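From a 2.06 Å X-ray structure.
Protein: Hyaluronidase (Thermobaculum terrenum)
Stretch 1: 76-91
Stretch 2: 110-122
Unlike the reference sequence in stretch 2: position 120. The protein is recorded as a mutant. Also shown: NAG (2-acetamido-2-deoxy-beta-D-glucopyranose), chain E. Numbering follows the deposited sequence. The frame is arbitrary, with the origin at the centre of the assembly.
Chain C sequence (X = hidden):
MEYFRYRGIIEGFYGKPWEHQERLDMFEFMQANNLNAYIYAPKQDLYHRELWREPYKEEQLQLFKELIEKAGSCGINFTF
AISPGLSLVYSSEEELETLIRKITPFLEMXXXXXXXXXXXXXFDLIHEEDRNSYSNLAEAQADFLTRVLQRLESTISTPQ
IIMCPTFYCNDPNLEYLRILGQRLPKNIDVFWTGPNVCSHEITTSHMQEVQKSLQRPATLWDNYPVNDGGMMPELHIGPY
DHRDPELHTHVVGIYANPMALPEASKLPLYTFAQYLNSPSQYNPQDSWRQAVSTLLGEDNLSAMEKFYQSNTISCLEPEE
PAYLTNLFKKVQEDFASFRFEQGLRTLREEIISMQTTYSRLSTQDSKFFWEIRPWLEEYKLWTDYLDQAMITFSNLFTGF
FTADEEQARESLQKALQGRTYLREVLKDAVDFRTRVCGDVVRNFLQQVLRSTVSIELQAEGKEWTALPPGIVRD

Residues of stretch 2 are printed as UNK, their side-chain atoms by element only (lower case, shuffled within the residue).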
# COMPACT_ATOMS: atom_id res chain seq x y z
N ILE C 76 -12.77 14.39 14.26
CA ILE C 76 -12.36 14.16 12.88
C ILE C 76 -13.13 15.11 11.96
O ILE C 76 -14.36 15.16 12.03
CB ILE C 76 -12.68 12.71 12.41
CG1 ILE C 76 -12.30 11.66 13.47
CG2 ILE C 76 -12.03 12.42 11.07
CD1 ILE C 76 -10.84 11.65 13.85
N ASN C 77 -12.42 15.83 11.10
CA ASN C 77 -13.06 16.59 10.03
C ASN C 77 -13.39 15.63 8.89
O ASN C 77 -12.48 15.00 8.34
CB ASN C 77 -12.15 17.72 9.53
CG ASN C 77 -12.84 18.67 8.56
OD1 ASN C 77 -14.06 18.89 8.62
ND2 ASN C 77 -12.06 19.27 7.67
N PHE C 78 -14.68 15.49 8.57
CA PHE C 78 -15.13 14.62 7.48
C PHE C 78 -15.15 15.43 6.18
O PHE C 78 -15.81 16.47 6.11
CB PHE C 78 -16.53 14.09 7.79
CG PHE C 78 -17.05 13.08 6.78
CD1 PHE C 78 -17.55 13.49 5.54
CD2 PHE C 78 -17.10 11.73 7.10
CE1 PHE C 78 -18.05 12.57 4.64
CE2 PHE C 78 -17.60 10.80 6.19
CZ PHE C 78 -18.08 11.23 4.96
N THR C 79 -14.45 14.93 5.17
CA THR C 79 -14.47 15.51 3.83
C THR C 79 -15.14 14.54 2.87
O THR C 79 -14.76 13.37 2.80
CB THR C 79 -13.04 15.82 3.34
OG1 THR C 79 -12.45 16.81 4.18
CG2 THR C 79 -13.02 16.32 1.89
N PHE C 80 -16.14 15.03 2.14
CA PHE C 80 -16.77 14.27 1.08
C PHE C 80 -16.05 14.62 -0.21
O PHE C 80 -15.96 15.80 -0.56
CB PHE C 80 -18.26 14.61 0.94
CG PHE C 80 -18.91 13.96 -0.25
CD1 PHE C 80 -19.29 12.62 -0.19
CD2 PHE C 80 -19.10 14.66 -1.43
CE1 PHE C 80 -19.87 12.00 -1.29
CE2 PHE C 80 -19.68 14.05 -2.53
CZ PHE C 80 -20.06 12.72 -2.47
N ALA C 81 -15.53 13.61 -0.91
CA ALA C 81 -14.91 13.84 -2.22
C ALA C 81 -15.76 13.31 -3.36
O ALA C 81 -16.53 12.36 -3.20
CB ALA C 81 -13.52 13.24 -2.27
N ILE C 82 -15.59 13.94 -4.52
CA ILE C 82 -16.27 13.58 -5.77
C ILE C 82 -15.21 13.60 -6.88
O ILE C 82 -14.26 14.39 -6.83
CB ILE C 82 -17.46 14.54 -6.04
CG1 ILE C 82 -18.34 14.06 -7.20
CG2 ILE C 82 -17.00 15.98 -6.27
CD1 ILE C 82 -19.29 12.95 -6.81
N SER C 83 -15.35 12.71 -7.86
CA SER C 83 -14.41 12.56 -8.97
C SER C 83 -15.17 12.60 -10.29
O SER C 83 -15.60 11.56 -10.79
CB SER C 83 -13.63 11.26 -8.83
OG SER C 83 -12.93 11.22 -7.60
N PRO C 84 -15.36 13.81 -10.86
CA PRO C 84 -16.17 14.00 -12.06
C PRO C 84 -15.42 14.01 -13.40
O PRO C 84 -16.05 14.13 -14.45
CB PRO C 84 -16.79 15.38 -11.82
CG PRO C 84 -15.68 16.13 -11.15
CD PRO C 84 -14.95 15.12 -10.30
N GLY C 85 -14.09 13.85 -13.35
CA GLY C 85 -13.23 14.13 -14.50
C GLY C 85 -13.27 13.18 -15.68
O GLY C 85 -12.70 13.50 -16.73
N LEU C 86 -13.92 12.03 -15.55
CA LEU C 86 -14.07 11.10 -16.68
C LEU C 86 -15.06 11.62 -17.72
O LEU C 86 -14.89 11.34 -18.90
CB LEU C 86 -14.50 9.71 -16.22
CG LEU C 86 -13.58 8.96 -15.26
CD1 LEU C 86 -14.27 7.70 -14.75
CD2 LEU C 86 -12.26 8.61 -15.94
N SER C 87 -16.08 12.35 -17.27
CA SER C 87 -17.14 12.86 -18.16
C SER C 87 -17.54 14.34 -17.98
O SER C 87 -18.44 14.80 -18.66
CB SER C 87 -18.38 11.97 -18.02
OG SER C 87 -18.86 11.98 -16.69
N LEU C 88 -16.88 15.08 -17.09
CA LEU C 88 -17.26 16.47 -16.83
C LEU C 88 -17.03 17.36 -18.04
O LEU C 88 -15.97 17.31 -18.66
CB LEU C 88 -16.48 17.05 -15.64
CG LEU C 88 -16.60 18.55 -15.32
CD1 LEU C 88 -18.03 18.92 -15.00
CD2 LEU C 88 -15.69 18.92 -14.15
N VAL C 89 -18.04 18.17 -18.37
CA VAL C 89 -17.88 19.29 -19.29
C VAL C 89 -17.55 20.50 -18.42
O VAL C 89 -18.44 21.09 -17.79
CB VAL C 89 -19.15 19.53 -20.14
CG1 VAL C 89 -18.86 20.53 -21.27
CG2 VAL C 89 -19.68 18.22 -20.72
N TYR C 90 -16.27 20.86 -18.37
CA TYR C 90 -15.77 21.92 -17.49
C TYR C 90 -16.47 23.27 -17.69
O TYR C 90 -16.79 23.94 -16.71
CB TYR C 90 -14.26 22.09 -17.65
CG TYR C 90 -13.44 20.93 -17.11
CD1 TYR C 90 -13.17 20.82 -15.75
CD2 TYR C 90 -12.96 19.94 -17.96
CE1 TYR C 90 -12.43 19.76 -15.25
CE2 TYR C 90 -12.21 18.88 -17.47
CZ TYR C 90 -11.95 18.79 -16.12
OH TYR C 90 -11.21 17.74 -15.63
N SER C 91 -16.71 23.64 -18.94
CA SER C 91 -17.32 24.94 -19.29
C SER C 91 -18.84 25.00 -19.12
O SER C 91 -19.42 26.09 -19.18
CB SER C 91 -16.96 25.33 -20.73
OG SER C 91 -17.43 24.36 -21.65
N UNK C 110 -23.57 19.34 7.56
CA UNK C 110 -22.53 20.05 8.31
C UNK C 110 -21.13 19.93 7.73
O UNK C 110 -20.19 20.50 8.28
N UNK C 111 -20.98 19.20 6.62
CA UNK C 111 -19.69 19.05 5.94
C UNK C 111 -19.38 20.36 5.21
O UNK C 111 -20.14 20.79 4.33
c UNK C 111 -18.40 17.82 4.13
c UNK C 111 -19.69 17.87 4.95
c UNK C 111 -19.91 16.55 5.69
N UNK C 112 -18.26 20.99 5.59
CA UNK C 112 -17.76 22.20 4.92
C UNK C 112 -16.53 21.94 4.03
O UNK C 112 -16.14 22.83 3.26
c UNK C 112 -16.32 22.90 6.90
c UNK C 112 -17.42 23.28 5.96
c UNK C 112 -14.25 22.71 7.65
c UNK C 112 -16.35 22.25 8.09
n UNK C 112 -15.06 22.15 8.53
n UNK C 112 -14.99 23.17 6.65
N UNK C 113 -15.93 20.75 4.14
CA UNK C 113 -14.77 20.37 3.33
C UNK C 113 -15.19 19.40 2.23
O UNK C 113 -15.78 18.35 2.49
c UNK C 113 -13.68 19.73 4.20
o UNK C 113 -12.55 19.39 3.41
N UNK C 114 -14.87 19.77 0.99
CA UNK C 114 -15.28 19.02 -0.18
C UNK C 114 -14.03 18.69 -0.99
O UNK C 114 -13.20 19.56 -1.24
c UNK C 114 -17.56 20.16 -0.24
c UNK C 114 -16.63 19.07 -2.33
c UNK C 114 -18.45 18.98 0.10
c UNK C 114 -16.28 19.82 -1.04
N UNK C 115 -13.90 17.42 -1.38
CA UNK C 115 -12.83 16.97 -2.26
C UNK C 115 -13.31 16.92 -3.70
O UNK C 115 -14.38 16.38 -3.98
N UNK C 116 -12.55 17.50 -4.63
CA UNK C 116 -12.86 17.39 -6.06
C UNK C 116 -11.61 16.88 -6.78
O UNK C 116 -10.65 17.63 -6.96
c UNK C 116 -13.38 18.72 -6.66
c UNK C 116 -14.54 19.27 -5.82
c UNK C 116 -13.83 18.51 -8.10
c UNK C 116 -15.14 20.56 -6.33
N UNK C 117 -11.63 15.61 -7.17
CA UNK C 117 -10.41 14.93 -7.66
C UNK C 117 -10.43 14.71 -9.16
O UNK C 117 -11.47 14.39 -9.72
c UNK C 117 -9.99 13.79 -2.64
c UNK C 117 -10.38 12.56 -4.66
c UNK C 117 -9.77 14.87 -4.77
c UNK C 117 -10.13 13.69 -5.43
c UNK C 117 -10.19 13.60 -6.94
c UNK C 117 -9.71 14.92 -3.39
c UNK C 117 -10.32 12.61 -3.28
N UNK C 118 -9.26 14.89 -9.79
CA UNK C 118 -9.07 14.70 -11.23
C UNK C 118 -7.91 13.74 -11.54
O UNK C 118 -7.30 13.81 -12.61
c UNK C 118 -11.08 17.01 -12.48
c UNK C 118 -12.13 17.89 -12.26
c UNK C 118 -9.89 17.96 -10.64
c UNK C 118 -9.95 17.04 -11.68
c UNK C 118 -10.93 18.84 -10.42
c UNK C 118 -8.84 16.06 -11.90
c UNK C 118 -12.05 18.82 -11.23
N UNK C 119 -7.60 12.86 -10.59
CA UNK C 119 -6.61 11.80 -10.82
C UNK C 119 -7.16 10.72 -11.75
O UNK C 119 -8.35 10.43 -11.74
c UNK C 119 -6.16 11.16 -9.50
o UNK C 119 -7.28 9.38 -8.38
o UNK C 119 -8.26 11.34 -8.38
c UNK C 119 -7.32 10.58 -8.70
N UNK C 120 -6.27 10.13 -12.56
CA UNK C 120 -6.61 9.02 -13.45
C UNK C 120 -7.78 9.36 -14.39
O UNK C 120 -8.81 8.69 -14.40
o UNK C 120 -4.61 7.85 -11.89
n UNK C 120 -6.01 6.51 -10.76
c UNK C 120 -6.89 7.75 -12.65
c UNK C 120 -5.73 7.37 -11.73
N UNK C 121 -7.57 10.43 -15.15
CA UNK C 121 -8.45 10.85 -16.24
C UNK C 121 -7.54 11.14 -17.44
O UNK C 121 -6.32 11.21 -17.27
c UNK C 121 -10.13 11.81 -14.61
c UNK C 121 -9.30 12.09 -15.86
c UNK C 121 -8.44 13.34 -15.68
N UNK C 122 -8.12 11.29 -18.65
CA UNK C 122 -7.29 11.65 -19.81
C UNK C 122 -6.55 12.98 -19.63
O UNK C 122 -7.10 13.92 -19.04
c UNK C 122 -8.30 11.74 -20.96
c UNK C 122 -9.40 10.83 -20.55
c UNK C 122 -9.50 10.99 -19.06
C1 NAG E . -3.66 6.01 -7.93
C2 NAG E . -4.97 6.56 -7.33
C3 NAG E . -5.40 5.88 -6.02
C4 NAG E . -4.82 4.48 -5.93
C5 NAG E . -3.30 4.58 -5.92
C6 NAG E . -2.61 3.21 -5.84
C7 NAG E . -4.05 8.67 -6.44
C8 NAG E . -4.21 10.17 -6.44
N2 NAG E . -4.93 8.01 -7.19
O3 NAG E . -6.83 5.84 -5.96
O4 NAG E . -5.24 3.85 -4.72
O5 NAG E . -2.78 5.35 -7.01
O6 NAG E . -3.05 2.33 -6.88
O7 NAG E . -3.16 8.13 -5.81
O HOH W 1 -16.23 19.21 6.74
O HOH W 2 -10.65 9.91 -8.28
O HOH W 3 -12.12 12.64 -11.81

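Position 110 carries no side-chain atoms and touches nothing on stretch 1. Its positive phi closes a helix in a Schellman motif, where a CB would jam against the preceding carbonyl: G110. Position 111 has three carbons, one bearing the other two, pointing toward F78; one carbon lies 3.9 Å from F78 CD1. This is V111, and its CG1 sits 3.5 Å from F78 O.

Position 112 has one carbon, then a five-membered ring of three carbons and two nitrogens; its CA-to-CB bond points sideways, but the ring end comes nearer stretch 1, close to N77. It is H112; NE2 is 3.4 Å from N77 OD1, at too poor an angle for a hydrogen bond. Position 113 has one carbon and one oxygen, the latter 2.7 Å from T79 OG1 in a hydrogen bond. With no second branch, it is S113. A water joins its N to N77 OD1 and F78 O.

Position 114 has four carbons, forked at the first, with one arm two carbons long: I114, whose CD1 approaches F80 CB at 4.5 Å. Position 115 has none. An ideal CB would stand 2.7 Å from A81 CB, a clash, and the CA atoms of the pair are 3.8 Å apart. G115 buys that closeness.

Position 116 repeats the forked four-carbon pattern, on the same face as I82: I116, with CG1 4.1 Å from I82 CG2. Position 117 has one carbon and a six-carbon ring that reaches back over A81. It is F117, CE2 lying 3.4 Å from A81 CB, in the space beside G115.

Position 118 is again one carbon and a six-carbon ring, set among P84, G85, L88 and Y90. F118 places CE1 3.5 Å from Y90 CE1, the two rings oblique. Position 119 has two carbons, the second carrying two oxygens: the acid D119. A water links OD1 to S83 OG, while OD2 accepts a 3.0 Å hydrogen bond from NAG N2.

Position 120 has two carbons ending in one oxygen and one nitrogen, and its side chain stays clear of stretch 1. N120 is the recorded change from Asp. Position 121 has three carbons in a fork pointed at the G85 backbone: V121, CG1 3.6 Å from G85 C. Position 122 closes three carbons onto its own N: P122, not in contact.

Two parallel strands make the contact. G115 N to F80 O (2.7 Å), I82 N to G115 O (2.8 Å) and F117 N to I82 O (2.9 Å) set the register; F80, I82, I114 and I116 share one face. Beyond the strands, packing around F118 and V121 takes over.

Stretch 2 110-122: GVHSIGIFFDNVP
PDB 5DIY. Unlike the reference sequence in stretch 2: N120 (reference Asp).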